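Local coordinates for cytochrome c-550-like protein (Thermosynechococcus elongatus, PDB 4LJI) that probably serves as a low-potential, heme c-carrying electron-transfer cytochrome and can partially replace cytochrome c-550 (PsbV) of photosystem II, at residues Q10-T15 / A118-R123; F85-K90 / L109-L114. All coordinates share one frame; numbering follows the deposited sequence.

Overall arrangement
Both interactions use helix 111-127, at different levels: interaction 2 takes the residues leading into it and its first turn, 109-114, and interaction 1 takes 118-123, further along the same helix, with three residues between the two segments. Their centres lie about 18 Å apart, on opposite sides of the centre of the chain. Interaction 1 ties the helix to the loop after helix 6-10, joining parts of the chain more than 100 residues apart; interaction 2, whose segments both fall within that span, ties it to the end of helix 79-87. The C-terminal helix of this cytochrome c domain is thus held to an N-terminal loop and to a helix that places F85 and Q86 against the heme.

Interaction 1 (Q10-T15 / A118-R123)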
loop_
_atom_site.group_PDB
_atom_site.type_symbol
_atom_site.label_atom_id
_atom_site.label_comp_id
_atom_site.label_asym_id
_atom_site.label_seq_id
_atom_site.Cartn_x
_atom_site.Cartn_y
_atom_site.Cartn_z
ATOM N N GLN A 10 -3.860 4.065 -22.011
ATOM C CA GLN A 10 -2.522 4.165 -22.601
ATOM C C GLN A 10 -1.587 2.998 -22.268
ATOM O O GLN A 10 -0.778 2.579 -23.100
ATOM C CB GLN A 10 -1.861 5.498 -22.200
ATOM C CG GLN A 10 -0.429 5.690 -22.733
ATOM C CD GLN A 10 0.212 6.997 -22.265
ATOM O OE1 GLN A 10 -0.444 7.841 -21.647
ATOM N NE2 GLN A 10 1.503 7.168 -22.564
ATOM N N TYR A 11 -1.697 2.462 -21.063
ATOM C CA TYR A 11 -0.757 1.445 -20.633
ATOM C C TYR A 11 -1.357 0.041 -20.591
ATOM O O TYR A 11 -0.661 -0.943 -20.841
ATOM C CB TYR A 11 -0.091 1.861 -19.317
ATOM C CG TYR A 11 0.815 3.062 -19.514
ATOM C CD1 TYR A 11 1.703 3.103 -20.576
ATOM C CD2 TYR A 11 0.758 4.164 -18.668
ATOM C CE1 TYR A 11 2.531 4.200 -20.788
ATOM C CE2 TYR A 11 1.585 5.273 -18.874
ATOM C CZ TYR A 11 2.467 5.280 -19.935
ATOM O OH TYR A 11 3.291 6.370 -20.157
ATOM N N LEU A 12 -2.652 -0.063 -20.301
ATOM C CA LEU A 12 -3.337 -1.344 -20.448
ATOM C C LEU A 12 -3.972 -1.511 -21.822
ATOM O O LEU A 12 -4.481 -2.590 -22.144
ATOM C CB LEU A 12 -4.409 -1.513 -19.393
ATOM C CG LEU A 12 -3.984 -1.613 -17.914
ATOM C CD1 LEU A 12 -5.132 -2.016 -17.018
ATOM C CD2 LEU A 12 -2.799 -2.551 -17.686
ATOM N N LYS A 13 -3.944 -0.442 -22.620
ATOM C CA LYS A 13 -4.461 -0.454 -23.991
ATOM C C LYS A 13 -5.873 -1.022 -24.079
ATOM O O LYS A 13 -6.138 -1.915 -24.878
ATOM C CB LYS A 13 -3.517 -1.224 -24.938
ATOM C CG LYS A 13 -2.146 -0.607 -25.082
ATOM C CD LYS A 13 -1.100 -1.635 -25.506
ATOM C CE LYS A 13 0.297 -1.151 -25.120
ATOM N NZ LYS A 13 1.282 -2.248 -24.881
ATOM N N VAL A 14 -6.759 -0.506 -23.234
ATOM C CA VAL A 14 -8.161 -0.916 -23.228
ATOM C C VAL A 14 -9.043 0.331 -23.263
ATOM O O VAL A 14 -9.080 1.102 -22.301
ATOM C CB VAL A 14 -8.513 -1.767 -21.980
ATOM C CG1 VAL A 14 -10.004 -2.085 -21.941
ATOM C CG2 VAL A 14 -7.697 -3.050 -21.943
ATOM N N THR A 15 -9.732 0.541 -24.389
ATOM C CA THR A 15 -10.579 1.719 -24.566
ATOM C C THR A 15 -12.040 1.334 -24.385
ATOM O O THR A 15 -12.807 2.044 -23.736
ATOM C CB THR A 15 -10.403 2.351 -25.968
ATOM O OG1 THR A 15 -9.093 2.927 -26.082
ATOM C CG2 THR A 15 -11.448 3.439 -26.203
ATOM N N ALA A 118 -8.467 -8.668 -9.813
ATOM C CA ALA A 118 -7.811 -9.727 -10.579
ATOM C C ALA A 118 -7.689 -9.335 -12.052
ATOM O O ALA A 118 -6.611 -9.551 -12.647
ATOM C CB ALA A 118 -8.565 -11.087 -10.425
ATOM N N ALA A 119 -8.753 -8.789 -12.666
ATOM C CA ALA A 119 -8.672 -8.386 -14.076
ATOM C C ALA A 119 -7.575 -7.328 -14.301
ATOM O O ALA A 119 -6.820 -7.401 -15.265
ATOM C CB ALA A 119 -10.014 -7.859 -14.571
ATOM N N PHE A 120 -7.495 -6.346 -13.418
ATOM C CA PHE A 120 -6.440 -5.343 -13.516
ATOM C C PHE A 120 -5.051 -5.982 -13.484
ATOM O O PHE A 120 -4.226 -5.691 -14.336
ATOM C CB PHE A 120 -6.577 -4.271 -12.434
ATOM C CG PHE A 120 -5.407 -3.374 -12.375
ATOM C CD1 PHE A 120 -5.249 -2.346 -13.298
ATOM C CD2 PHE A 120 -4.422 -3.574 -11.409
ATOM C CE1 PHE A 120 -4.113 -1.484 -13.249
ATOM C CE2 PHE A 120 -3.274 -2.724 -11.362
ATOM C CZ PHE A 120 -3.131 -1.691 -12.301
ATOM N N ILE A 121 -4.804 -6.876 -12.524
ATOM C CA ILE A 121 -3.495 -7.502 -12.367
ATOM C C ILE A 121 -3.196 -8.321 -13.603
ATOM O O ILE A 121 -2.075 -8.293 -14.124
ATOM C CB ILE A 121 -3.445 -8.424 -11.128
ATOM C CG1 ILE A 121 -3.486 -7.596 -9.842
ATOM C CG2 ILE A 121 -2.166 -9.303 -11.146
ATOM C CD1 ILE A 121 -3.713 -8.457 -8.621
ATOM N N LEU A 122 -4.206 -9.037 -14.085
ATOM C CA LEU A 122 -4.035 -9.943 -15.213
ATOM C C LEU A 122 -3.747 -9.194 -16.516
ATOM O O LEU A 122 -2.868 -9.596 -17.309
ATOM C CB LEU A 122 -5.252 -10.862 -15.320
ATOM C CG LEU A 122 -5.144 -12.141 -16.118
ATOM C CD1 LEU A 122 -3.820 -12.816 -15.827
ATOM C CD2 LEU A 122 -6.309 -13.017 -15.697
ATOM N N ARG A 123 -4.493 -8.128 -16.775
ATOM C CA ARG A 123 -4.198 -7.292 -17.938
ATOM C C ARG A 123 -2.870 -6.562 -17.856
ATOM O O ARG A 123 -2.154 -6.456 -18.839
ATOM C CB ARG A 123 -5.332 -6.315 -18.214
ATOM C CG ARG A 123 -5.138 -5.410 -19.434
ATOM C CD ARG A 123 -4.942 -6.199 -20.716
ATOM N NE ARG A 123 -5.054 -5.311 -21.875
ATOM C CZ ARG A 123 -5.058 -5.722 -23.133
ATOM N NH1 ARG A 123 -4.974 -7.023 -23.400
ATOM N NH2 ARG A 123 -5.155 -4.826 -24.113
#
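The guanidinium of R123 meets two consecutive carbonyls at its edge, those of L12 and K13, while CG2 of V14 approaches it obliquely, 3.5 Å from NE. The other flat group, the ring of F120, receives CD1 of L12 at an oblique angle, at 3.7 Å from CD1 of F120; the two side chains cross at about a right angle.

NE of R123 donates to O of L12 at 2.8 Å, a bond lying in the plane of that carbonyl. The same oxygen takes a second, weak bond from NH2 of R123. NH2 also donates to O of K13 at 3.2 Å, this time from well above the carbonyl plane (60° out of it), although the oxygen itself stays near the plane of the guanidinium. Three bonds, one of them weak, from two nitrogens hold two peptide oxygens, which should limit rotation of the guanidinium. K13, with positive phi, is the first residue to leave helical geometry after the helix, and its carbonyl meets the same guanidinium as that of L12.

A chi1 of -179° sets CG of R123 anti to the backbone N, where it meets CB of L12 at 4.0 Å; the chain then bends at chi2. The side chains of R123 and L12 slide past each other in opposite directions. CD2 of L12 settles against the helix backbone, 4.0 Å from C of R123.

Y7 of helix 6-10 touches both L12 and F120, and F43 of helix 33-46 meets the F120 ring with the planes at about 45°, extending the apolar cluster. Next to F120, I121 touches the heme. Arginine hydrogen bonds to two successive backbone carbonyls of the loop after helix 6-10, beside a leucine-phenylalanine contact, thus join the N-terminal region to the C-terminal helix of the cytochrome c fold.

Interaction 2 (F85-K90 / L109-L114); sequences FQRSPK and LTTEQL. With HEC (heme c), chain C.
R87 reaches from the end of helix 79-87 across L114 to the carbonyl of L109. From CB the chain passes to CG, which stands anti to the carbonyl carbon (chi1 -72°), and bends at chi2. CD then comes within 4.2 Å of CD2 of L114, and NE follows at 3.8 Å from the same methyl. CD2 of L114 sits over the centre of one guanidinium face, 3.6 Å from CZ. The end of the guanidinium faces a single acceptor, with NH1 donating to O of L109 at 3.0 Å and NH2 to the same oxygen at 2.9 Å. That oxygen lies close to the guanidinium plane, and both nitrogens reach it from the same face of its carbonyl plane. NH1 has a further hydrogen bond to O of V104, so two backbone oxygens share it.

Just beyond L109, T110 and Q113 form a capping box that starts helix 111-127: N of Q113 donates to OG1 of T110, and N of T110 donates at 2.9 Å to OE1 of Q113, on an in-plane lone pair of that oxygen.

Beside R87, CB of Q86 packs on CD2 of L114, but the end of Q86 turns to the heme, with OE1 3.2 Å from heme CHB, while NE2 bonds to O of R102. Q86 also touches C101, an axial ligand of the heme iron, and CE2 of F85 lies 3.3 Å from heme C2A. The pairing thus joins the N-capped start of the C-terminal helix to the axial-cysteine side of a cytochrome c heme pocket.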
loop_
_atom_site.group_PDB
_atom_site.type_symbol
_atom_site.label_atom_id
_atom_site.label_comp_id
_atom_site.label_asym_id
_atom_site.label_seq_id
_atom_site.Cartn_x
_atom_site.Cartn_y
_atom_site.Cartn_z
ATOM N N PHE A 85 -7.034 -17.100 -4.857
ATOM C CA PHE A 85 -5.766 -16.866 -4.188
ATOM C C PHE A 85 -5.983 -15.795 -3.141
ATOM O O PHE A 85 -5.598 -15.951 -1.985
ATOM C CB PHE A 85 -4.659 -16.434 -5.158
ATOM C CG PHE A 85 -3.396 -16.070 -4.468
ATOM C CD1 PHE A 85 -2.507 -17.061 -4.054
ATOM C CD2 PHE A 85 -3.121 -14.741 -4.198
ATOM C CE1 PHE A 85 -1.341 -16.711 -3.379
ATOM C CE2 PHE A 85 -1.965 -14.375 -3.535
ATOM C CZ PHE A 85 -1.069 -15.381 -3.131
ATOM N N GLN A 86 -6.661 -14.729 -3.531
ATOM C CA GLN A 86 -6.775 -13.596 -2.628
ATOM C C GLN A 86 -7.655 -13.912 -1.425
ATOM O O GLN A 86 -7.497 -13.329 -0.348
ATOM C CB GLN A 86 -7.233 -12.341 -3.358
ATOM C CG GLN A 86 -6.411 -11.135 -2.852
ATOM C CD GLN A 86 -4.940 -11.344 -3.061
ATOM O OE1 GLN A 86 -4.515 -11.702 -4.144
ATOM N NE2 GLN A 86 -4.138 -11.113 -2.020
ATOM N N ARG A 87 -8.588 -14.841 -1.611
ATOM C CA ARG A 87 -9.450 -15.214 -0.492
ATOM C C ARG A 87 -8.665 -15.962 0.588
ATOM O O ARG A 87 -8.978 -15.874 1.799
ATOM C CB ARG A 87 -10.612 -16.051 -1.013
ATOM C CG ARG A 87 -11.629 -15.241 -1.813
ATOM C CD ARG A 87 -12.330 -14.213 -0.957
ATOM N NE ARG A 87 -13.408 -13.559 -1.676
ATOM C CZ ARG A 87 -13.719 -12.275 -1.580
ATOM N NH1 ARG A 87 -13.023 -11.454 -0.786
ATOM N NH2 ARG A 87 -14.726 -11.807 -2.300
ATOM N N SER A 88 -7.664 -16.715 0.154
ATOM C CA SER A 88 -6.834 -17.509 1.055
ATOM C C SER A 88 -5.453 -17.690 0.445
ATOM O O SER A 88 -5.209 -18.675 -0.240
ATOM C CB SER A 88 -7.458 -18.890 1.277
ATOM O OG SER A 88 -6.729 -19.605 2.268
ATOM N N PRO A 89 -4.539 -16.719 0.669
ATOM C CA PRO A 89 -3.239 -16.815 -0.018
ATOM C C PRO A 89 -2.428 -18.061 0.317
ATOM O O PRO A 89 -2.379 -18.482 1.478
ATOM C CB PRO A 89 -2.517 -15.529 0.427
ATOM C CG PRO A 89 -3.652 -14.557 0.665
ATOM C CD PRO A 89 -4.736 -15.400 1.297
ATOM N N LYS A 90 -1.817 -18.671 -0.696
ATOM C CA LYS A 90 -1.063 -19.884 -0.524
ATOM C C LYS A 90 0.411 -19.686 -0.868
ATOM O O LYS A 90 0.800 -18.660 -1.466
ATOM C CB LYS A 90 -1.636 -20.990 -1.433
ATOM C CG LYS A 90 -3.103 -21.389 -1.172
ATOM C CD LYS A 90 -3.221 -22.264 0.071
ATOM C CE LYS A 90 -4.679 -22.578 0.345
ATOM N NZ LYS A 90 -5.325 -21.383 0.933
ATOM N N LEU A 109 -13.702 -7.091 0.410
ATOM C CA LEU A 109 -14.043 -6.958 -1.001
ATOM C C LEU A 109 -15.052 -8.012 -1.464
ATOM O O LEU A 109 -14.904 -9.182 -1.159
ATOM C CB LEU A 109 -12.771 -7.031 -1.848
ATOM C CG LEU A 109 -11.856 -5.834 -1.597
ATOM C CD1 LEU A 109 -10.553 -5.989 -2.362
ATOM C CD2 LEU A 109 -12.579 -4.575 -1.996
ATOM N N THR A 110 -16.066 -7.586 -2.207
ATOM C CA THR A 110 -17.096 -8.512 -2.722
ATOM C C THR A 110 -16.461 -9.266 -3.876
ATOM O O THR A 110 -15.403 -8.879 -4.376
ATOM C CB THR A 110 -18.285 -7.764 -3.268
ATOM O OG1 THR A 110 -17.896 -7.030 -4.443
ATOM C CG2 THR A 110 -18.845 -6.811 -2.203
ATOM N N THR A 111 -17.108 -10.346 -4.276
ATOM C CA THR A 111 -16.730 -11.144 -5.435
ATOM C C THR A 111 -16.429 -10.284 -6.659
ATOM O O THR A 111 -15.378 -10.432 -7.266
ATOM C CB THR A 111 -17.885 -12.119 -5.783
ATOM O OG1 THR A 111 -18.208 -12.853 -4.605
ATOM C CG2 THR A 111 -17.491 -13.076 -6.911
ATOM N N GLU A 112 -17.356 -9.399 -7.017
ATOM C CA GLU A 112 -17.213 -8.585 -8.218
ATOM C C GLU A 112 -16.033 -7.620 -8.111
ATOM O O GLU A 112 -15.294 -7.411 -9.073
ATOM C CB GLU A 112 -18.486 -7.797 -8.495
ATOM C CG GLU A 112 -19.661 -8.666 -8.961
ATOM C CD GLU A 112 -20.618 -8.985 -7.828
ATOM O OE1 GLU A 112 -20.146 -9.090 -6.671
ATOM O OE2 GLU A 112 -21.844 -9.128 -8.100
ATOM N N GLN A 113 -15.888 -7.013 -6.942
ATOM C CA GLN A 113 -14.744 -6.114 -6.714
ATOM C C GLN A 113 -13.426 -6.850 -6.895
ATOM O O GLN A 113 -12.520 -6.365 -7.600
ATOM C CB GLN A 113 -14.765 -5.507 -5.320
ATOM C CG GLN A 113 -15.752 -4.385 -5.139
ATOM C CD GLN A 113 -15.792 -3.916 -3.710
ATOM O OE1 GLN A 113 -15.978 -4.702 -2.779
ATOM N NE2 GLN A 113 -15.586 -2.627 -3.523
ATOM N N LEU A 114 -13.301 -8.010 -6.258
ATOM C CA LEU A 114 -12.092 -8.820 -6.377
ATOM C C LEU A 114 -11.871 -9.296 -7.815
ATOM O O LEU A 114 -10.710 -9.396 -8.254
ATOM C CB LEU A 114 -12.171 -10.003 -5.430
ATOM C CG LEU A 114 -10.859 -10.513 -4.901
ATOM C CD1 LEU A 114 -10.155 -9.364 -4.145
ATOM C CD2 LEU A 114 -11.075 -11.672 -3.992
HETATM FE FE HEC C . 0.465 -10.118 -2.439
HETATM C CHA HEC C . 2.065 -12.954 -3.587
HETATM C CHB HEC C . -1.801 -10.317 -5.031
HETATM C CHC HEC C . -1.358 -7.418 -1.112
HETATM C CHD HEC C . 2.912 -9.577 -0.195
HETATM N NA HEC C . 0.201 -11.323 -4.016
HETATM C C1A HEC C . 0.958 -12.468 -4.264
HETATM C C2A HEC C . 0.441 -13.094 -5.464
HETATM C C3A HEC C . -0.625 -12.346 -5.858
HETATM C C4A HEC C . -0.816 -11.285 -4.964
HETATM C CMA HEC C . -1.510 -12.626 -7.044
HETATM C CAA HEC C . 0.978 -14.340 -6.171
HETATM C CBA HEC C . 2.131 -13.970 -7.139
HETATM C CGA HEC C . 2.706 -15.142 -7.895
HETATM O O1A HEC C . 2.209 -16.300 -7.811
HETATM O O2A HEC C . 3.715 -14.951 -8.649
HETATM N NB HEC C . -1.244 -9.043 -2.966
HETATM C C1B HEC C . -2.014 -9.342 -4.029
HETATM C C2B HEC C . -3.089 -8.432 -4.080
HETATM C C3B HEC C . -3.030 -7.619 -2.974
HETATM C C4B HEC C . -1.796 -8.026 -2.281
HETATM C CMB HEC C . -4.182 -8.433 -5.125
HETATM C CAB HEC C . -3.940 -6.512 -2.591
HETATM C CBB HEC C . -5.199 -6.975 -2.241
HETATM N NC HEC C . 0.729 -8.736 -0.932
HETATM C C1C HEC C . -0.142 -7.750 -0.550
HETATM C C2C HEC C . 0.503 -6.987 0.432
HETATM C C3C HEC C . 1.706 -7.584 0.709
HETATM C C4C HEC C . 1.854 -8.708 -0.149
HETATM C CMC HEC C . -0.079 -5.747 1.096
HETATM C CAC HEC C . 2.716 -7.051 1.677
HETATM C CBC HEC C . 2.427 -6.944 2.994
HETATM N ND HEC C . 2.138 -11.070 -2.005
HETATM C C1D HEC C . 2.963 -10.714 -1.010
HETATM C C2D HEC C . 4.035 -11.700 -0.881
HETATM C C3D HEC C . 3.823 -12.635 -1.828
HETATM C C4D HEC C . 2.626 -12.216 -2.542
HETATM C CMD HEC C . 5.178 -11.652 0.115
HETATM C CAD HEC C . 4.649 -13.870 -2.063
HETATM C CBD HEC C . 3.895 -15.038 -1.394
HETATM C CGD HEC C . 4.421 -16.449 -1.210
HETATM O O1D HEC C . 5.077 -17.060 -2.096
HETATM O O2D HEC C . 4.152 -17.032 -0.129
#